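Local structure of beta-N-acetylglucosaminidase-like protein Glycoside hydrolase family 20 (Flavobacterium johnsoniae, 6YHH) at residues 515-528 with 599-613. The protein probably hydrolyses terminal N-acetylhexosamine residues from chitin-derived oligosaccharides, as a family 20 beta-N-acetylglucosaminidase. Numbering follows the deposited sequence.
Sequences NIANNQNIKSVNEF and VNKGLVELSANAPLV
Over one face of the Phe528 ring sits CD1 of Leu603, 4.0 Å from Phe528 CG. Val599 CG1 stands oblique to the Phe528 ring and packs on Phe528 CB at 3.9 Å. With Phe528 CG anti to the backbone N (chi1 -159°), the ring lies beside helix 583-607, and Ile616 in a loop and Ser620 of helix 617-634 touch the Phe528 side chain as well. At the other end of the contact the Asn518 amide reaches the backbone of Asn609. Asn518 ND2 donates to the backbone O of Asn609 over 2.9 Å, with an N-H...O angle of 152°. It meets this oxygen nearly along the C=O axis.

Between these ends, the helical segments 523-528 and 599-607 cross at -130°, their axes 8.4 Å apart at closest approach. The contact belongs to the helical C-terminal region, away from the predicted proton donor Glu317. Gly602 allows a close approach: its CA lies 3.5 Å from Ser524 OG. The two methyls of Leu603 divide their work, CD1 going to the phenyl ring and CD2 to the backbone and CB of Val525. Leu606 CD2 packs against the loop before the helix, at Gln520 CB and Asn521 O. That loop follows a Schellman motif at Asn518, and Asn521 OD1 caps the next helix by accepting from Lys523 N.

Past Asn609 the chain runs past the end of helix 507-517. Ala610 CB and Val613 CG2 pack against Ile516 O, and the same oxygen accepts from a water that takes the N-H of Leu612. Ile516 CG2 meets Val613 CG2 at 3.8 Å, the side chains crossing at about a right angle. Leu612 CD1 lies 3.5 Å from Asn515 ND2, which hydrogen-bonds to Thr554 O and to Gly54 O of the second subunit, while Asn515 OD1 hydrogen-bonds to Arg497 of the second subunit.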
loop_
_atom_site.group_PDB
_atom_site.type_symbol
_atom_site.label_atom_id
_atom_site.label_comp_id
_atom_site.label_asym_id
_atom_site.label_seq_id
_atom_site.Cartn_x
_atom_site.Cartn_y
_atom_site.Cartn_z
ATOM N N ASN A 515 -13.117 5.535 -8.189
ATOM C CA ASN A 515 -12.845 5.585 -9.622
ATOM C C ASN A 515 -14.167 5.395 -10.412
ATOM O O ASN A 515 -14.457 6.136 -11.345
ATOM C CB ASN A 515 -11.837 4.493 -9.988
ATOM C CG ASN A 515 -11.561 4.508 -11.471
ATOM O OD1 ASN A 515 -11.126 5.531 -12.002
ATOM N ND2 ASN A 515 -11.812 3.363 -12.147
ATOM N N ILE A 516 -14.922 4.380 -10.057
ATOM C CA ILE A 516 -16.144 4.081 -10.743
ATOM C C ILE A 516 -17.176 5.252 -10.650
ATOM O O ILE A 516 -17.812 5.582 -11.668
ATOM C CB ILE A 516 -16.768 2.785 -10.200
ATOM C CG1 ILE A 516 -15.895 1.634 -10.603
ATOM C CG2 ILE A 516 -18.200 2.579 -10.614
ATOM C CD1 ILE A 516 -16.334 0.373 -9.813
ATOM N N ALA A 517 -17.255 5.828 -9.445
ATOM C CA ALA A 517 -18.209 6.893 -9.159
ATOM C C ALA A 517 -17.698 8.262 -9.574
ATOM O O ALA A 517 -18.369 9.221 -9.306
ATOM C CB ALA A 517 -18.555 6.881 -7.671
ATOM N N ASN A 518 -16.506 8.399 -10.157
ATOM C CA ASN A 518 -15.979 9.701 -10.453
ATOM C C ASN A 518 -15.913 10.554 -9.198
ATOM O O ASN A 518 -16.172 11.773 -9.223
ATOM C CB ASN A 518 -16.781 10.429 -11.538
ATOM C CG ASN A 518 -16.029 11.556 -12.175
ATOM O OD1 ASN A 518 -14.796 11.687 -12.065
ATOM N ND2 ASN A 518 -16.773 12.425 -12.849
ATOM N N ASN A 519 -15.543 9.932 -8.087
ATOM C CA ASN A 519 -15.295 10.600 -6.778
ATOM C C ASN A 519 -16.506 11.263 -6.214
ATOM O O ASN A 519 -16.381 12.156 -5.377
ATOM C CB ASN A 519 -14.131 11.606 -6.853
ATOM C CG ASN A 519 -13.534 11.948 -5.511
ATOM O OD1 ASN A 519 -13.481 11.139 -4.589
ATOM N ND2 ASN A 519 -13.100 13.191 -5.383
ATOM N N GLN A 520 -17.682 10.824 -6.643
ATOM C CA GLN A 520 -18.924 11.169 -5.976
ATOM C C GLN A 520 -19.105 10.273 -4.763
ATOM O O GLN A 520 -18.220 9.448 -4.428
ATOM C CB GLN A 520 -20.092 11.007 -6.971
ATOM C CG GLN A 520 -19.983 11.872 -8.239
ATOM C CD GLN A 520 -21.056 11.500 -9.258
ATOM O OE1 GLN A 520 -20.922 10.561 -10.060
ATOM N NE2 GLN A 520 -22.181 12.159 -9.136
ATOM N N ASN A 521 -20.202 10.469 -4.005
ATOM C CA ASN A 521 -20.492 9.682 -2.858
ATOM C C ASN A 521 -20.588 8.207 -3.237
ATOM O O ASN A 521 -21.404 7.908 -4.109
ATOM C CB ASN A 521 -21.830 10.157 -2.293
ATOM C CG ASN A 521 -22.179 9.530 -0.983
ATOM O OD1 ASN A 521 -21.732 8.454 -0.601
ATOM N ND2 ASN A 521 -23.061 10.215 -0.277
ATOM N N ILE A 522 -19.790 7.355 -2.617
ATOM C CA ILE A 522 -19.733 5.930 -3.045
ATOM C C ILE A 522 -20.736 5.048 -2.361
ATOM O O ILE A 522 -20.798 3.885 -2.643
ATOM C CB ILE A 522 -18.315 5.310 -2.982
ATOM C CG1 ILE A 522 -17.805 5.277 -1.531
ATOM C CG2 ILE A 522 -17.362 6.057 -3.881
ATOM C CD1 ILE A 522 -16.483 4.544 -1.306
ATOM N N LYS A 523 -21.568 5.615 -1.489
ATOM C CA LYS A 523 -22.478 4.789 -0.699
ATOM C C LYS A 523 -23.309 3.781 -1.527
ATOM O O LYS A 523 -23.326 2.589 -1.184
ATOM C CB LYS A 523 -23.399 5.637 0.135
ATOM C CG LYS A 523 -24.429 4.849 0.982
ATOM C CD LYS A 523 -25.227 5.817 1.875
ATOM C CE LYS A 523 -26.083 5.190 2.971
ATOM N NZ LYS A 523 -27.358 4.647 2.411
ATOM N N SER A 524 -23.977 4.239 -2.575
ATOM C CA SER A 524 -24.852 3.352 -3.346
ATOM C C SER A 524 -24.084 2.281 -4.095
ATOM O O SER A 524 -24.521 1.126 -4.181
ATOM C CB SER A 524 -25.686 4.177 -4.295
ATOM O OG SER A 524 -26.538 4.924 -3.461
ATOM N N VAL A 525 -22.907 2.647 -4.617
ATOM C CA VAL A 525 -22.113 1.622 -5.325
ATOM C C VAL A 525 -21.508 0.608 -4.372
ATOM O O VAL A 525 -21.479 -0.576 -4.651
ATOM C CB VAL A 525 -21.092 2.267 -6.280
ATOM C CG1 VAL A 525 -20.026 3.023 -5.608
ATOM C CG2 VAL A 525 -20.500 1.201 -7.164
ATOM N N ASN A 526 -21.088 1.055 -3.197
ATOM C CA ASN A 526 -20.636 0.124 -2.157
ATOM C C ASN A 526 -21.753 -0.818 -1.711
ATOM O O ASN A 526 -21.571 -2.037 -1.616
ATOM C CB ASN A 526 -20.098 0.935 -0.992
ATOM C CG ASN A 526 -19.428 0.052 0.047
ATOM O OD1 ASN A 526 -18.492 -0.720 -0.231
ATOM N ND2 ASN A 526 -19.979 0.120 1.270
ATOM N N GLU A 527 -22.943 -0.267 -1.487
ATOM C CA GLU A 527 -24.051 -1.157 -1.147
ATOM C C GLU A 527 -24.366 -2.139 -2.225
ATOM O O GLU A 527 -24.757 -3.305 -1.962
ATOM C CB GLU A 527 -25.322 -0.338 -0.752
ATOM C CG GLU A 527 -25.087 0.483 0.485
ATOM C CD GLU A 527 -26.157 1.514 0.770
ATOM O OE1 GLU A 527 -26.884 1.950 -0.139
ATOM O OE2 GLU A 527 -26.198 1.952 1.974
ATOM N N PHE A 528 -24.257 -1.730 -3.481
ATOM C CA PHE A 528 -24.513 -2.680 -4.589
ATOM C C PHE A 528 -23.411 -3.782 -4.637
ATOM O O PHE A 528 -23.732 -4.925 -4.986
ATOM C CB PHE A 528 -24.622 -1.980 -5.939
ATOM C CG PHE A 528 -25.362 -2.803 -6.981
ATOM C CD1 PHE A 528 -26.667 -3.277 -6.721
ATOM C CD2 PHE A 528 -24.815 -3.093 -8.197
ATOM C CE1 PHE A 528 -27.288 -4.110 -7.641
ATOM C CE2 PHE A 528 -25.451 -3.890 -9.131
ATOM C CZ PHE A 528 -26.717 -4.387 -8.848
ATOM N N VAL A 599 -30.857 1.835 -3.530
ATOM C CA VAL A 599 -29.540 1.696 -4.153
ATOM C C VAL A 599 -29.595 1.993 -5.657
ATOM O O VAL A 599 -28.768 2.718 -6.200
ATOM C CB VAL A 599 -28.972 0.269 -3.884
ATOM C CG1 VAL A 599 -27.788 -0.019 -4.810
ATOM C CG2 VAL A 599 -28.652 0.079 -2.400
ATOM N N ASN A 600 -30.592 1.479 -6.319
ATOM C CA ASN A 600 -30.722 1.679 -7.750
ATOM C C ASN A 600 -30.922 3.160 -8.014
ATOM O O ASN A 600 -30.350 3.694 -8.951
ATOM C CB ASN A 600 -31.849 0.881 -8.356
ATOM C CG ASN A 600 -31.945 1.075 -9.833
ATOM O OD1 ASN A 600 -31.028 0.760 -10.600
ATOM N ND2 ASN A 600 -33.067 1.704 -10.267
ATOM N N LYS A 601 -31.782 3.828 -7.243
ATOM C CA LYS A 601 -31.909 5.294 -7.405
ATOM C C LYS A 601 -30.584 5.994 -7.255
ATOM O O LYS A 601 -30.239 6.831 -8.073
ATOM C CB LYS A 601 -32.891 5.955 -6.412
ATOM C CG LYS A 601 -34.342 5.458 -6.581
ATOM C CD LYS A 601 -35.265 5.811 -5.440
ATOM C CE LYS A 601 -35.650 7.255 -5.334
ATOM N NZ LYS A 601 -36.118 7.742 -3.967
ATOM N N GLY A 602 -29.792 5.598 -6.278
ATOM C CA GLY A 602 -28.516 6.215 -6.065
ATOM C C GLY A 602 -27.545 6.008 -7.190
ATOM O O GLY A 602 -26.844 6.954 -7.622
ATOM N N LEU A 603 -27.567 4.809 -7.771
ATOM C CA LEU A 603 -26.715 4.531 -8.904
ATOM C C LEU A 603 -27.112 5.350 -10.139
ATOM O O LEU A 603 -26.273 5.912 -10.887
ATOM C CB LEU A 603 -26.759 3.052 -9.219
ATOM C CG LEU A 603 -26.135 2.112 -8.175
ATOM C CD1 LEU A 603 -26.339 0.659 -8.648
ATOM C CD2 LEU A 603 -24.659 2.466 -8.005
ATOM N N VAL A 604 -28.423 5.445 -10.368
ATOM C CA VAL A 604 -28.915 6.279 -11.495
ATOM C C VAL A 604 -28.492 7.752 -11.313
ATOM O O VAL A 604 -27.974 8.396 -12.272
ATOM C CB VAL A 604 -30.431 6.095 -11.684
ATOM C CG1 VAL A 604 -30.993 7.123 -12.643
ATOM C CG2 VAL A 604 -30.726 4.672 -12.204
ATOM N N GLU A 605 -28.580 8.249 -10.112
ATOM C CA GLU A 605 -28.149 9.632 -9.790
ATOM C C GLU A 605 -26.654 9.728 -10.113
ATOM O O GLU A 605 -26.214 10.687 -10.801
ATOM C CB GLU A 605 -28.322 9.982 -8.333
ATOM C CG GLU A 605 -29.713 10.089 -7.817
ATOM C CD GLU A 605 -29.606 10.742 -6.423
ATOM O OE1 GLU A 605 -29.446 11.958 -6.335
ATOM O OE2 GLU A 605 -29.583 10.043 -5.424
ATOM N N LEU A 606 -25.843 8.779 -9.615
ATOM C CA LEU A 606 -24.391 8.842 -9.891
ATOM C C LEU A 606 -24.033 8.832 -11.318
ATOM O O LEU A 606 -23.066 9.505 -11.774
ATOM C CB LEU A 606 -23.633 7.682 -9.227
ATOM C CG LEU A 606 -23.583 7.631 -7.706
ATOM C CD1 LEU A 606 -22.891 6.372 -7.262
ATOM C CD2 LEU A 606 -22.993 8.880 -7.107
ATOM N N SER A 607 -24.773 7.992 -12.099
ATOM C CA SER A 607 -24.459 7.793 -13.489
ATOM C C SER A 607 -24.467 9.025 -14.395
ATOM O O SER A 607 -23.741 9.039 -15.413
ATOM C CB SER A 607 -25.344 6.716 -14.076
ATOM O OG SER A 607 -26.633 7.252 -14.380
ATOM N N ALA A 608 -25.144 10.127 -13.944
ATOM C CA ALA A 608 -25.159 11.359 -14.710
ATOM C C ALA A 608 -23.773 11.900 -14.955
ATOM O O ALA A 608 -23.535 12.555 -15.967
ATOM C CB ALA A 608 -26.033 12.358 -13.971
ATOM N N ASN A 609 -22.862 11.611 -14.025
ATOM C CA ASN A 609 -21.470 12.086 -14.132
ATOM C C ASN A 609 -20.444 10.958 -13.925
ATOM O O ASN A 609 -19.351 11.213 -13.401
ATOM C CB ASN A 609 -21.232 13.212 -13.134
ATOM C CG ASN A 609 -19.894 13.976 -13.374
ATOM O OD1 ASN A 609 -19.399 14.118 -14.510
ATOM N ND2 ASN A 609 -19.345 14.531 -12.276
ATOM N N ALA A 610 -20.801 9.735 -14.334
ATOM C CA ALA A 610 -19.901 8.582 -14.067
ATOM C C ALA A 610 -20.157 7.469 -15.106
ATOM O O ALA A 610 -20.957 6.570 -14.842
ATOM C CB ALA A 610 -20.109 8.045 -12.667
ATOM N N PRO A 611 -19.461 7.496 -16.266
ATOM C CA PRO A 611 -19.642 6.488 -17.241
ATOM C C PRO A 611 -19.412 5.067 -16.731
ATOM O O PRO A 611 -19.978 4.122 -17.321
ATOM C CB PRO A 611 -18.643 6.883 -18.377
ATOM C CG PRO A 611 -18.508 8.375 -18.227
ATOM C CD PRO A 611 -18.552 8.571 -16.712
ATOM N N LEU A 612 -18.484 4.884 -15.759
ATOM C CA LEU A 612 -18.193 3.532 -15.307
ATOM C C LEU A 612 -19.329 2.926 -14.458
ATOM O O LEU A 612 -19.258 1.769 -14.078
ATOM C CB LEU A 612 -16.873 3.473 -14.546
ATOM C CG LEU A 612 -15.639 3.925 -15.341
ATOM C CD1 LEU A 612 -14.442 3.812 -14.452
ATOM C CD2 LEU A 612 -15.474 3.186 -16.582
ATOM N N VAL A 613 -20.372 3.697 -14.149
ATOM C CA VAL A 613 -21.573 3.161 -13.522
ATOM C C VAL A 613 -22.536 2.546 -14.567
ATOM O O VAL A 613 -23.321 1.662 -14.275
ATOM C CB VAL A 613 -22.231 4.262 -12.651
ATOM C CG1 VAL A 613 -23.596 3.798 -12.143
ATOM C CG2 VAL A 613 -21.347 4.634 -11.446
HETATM O O HOH W 1 -17.164 6.881 -14.068
#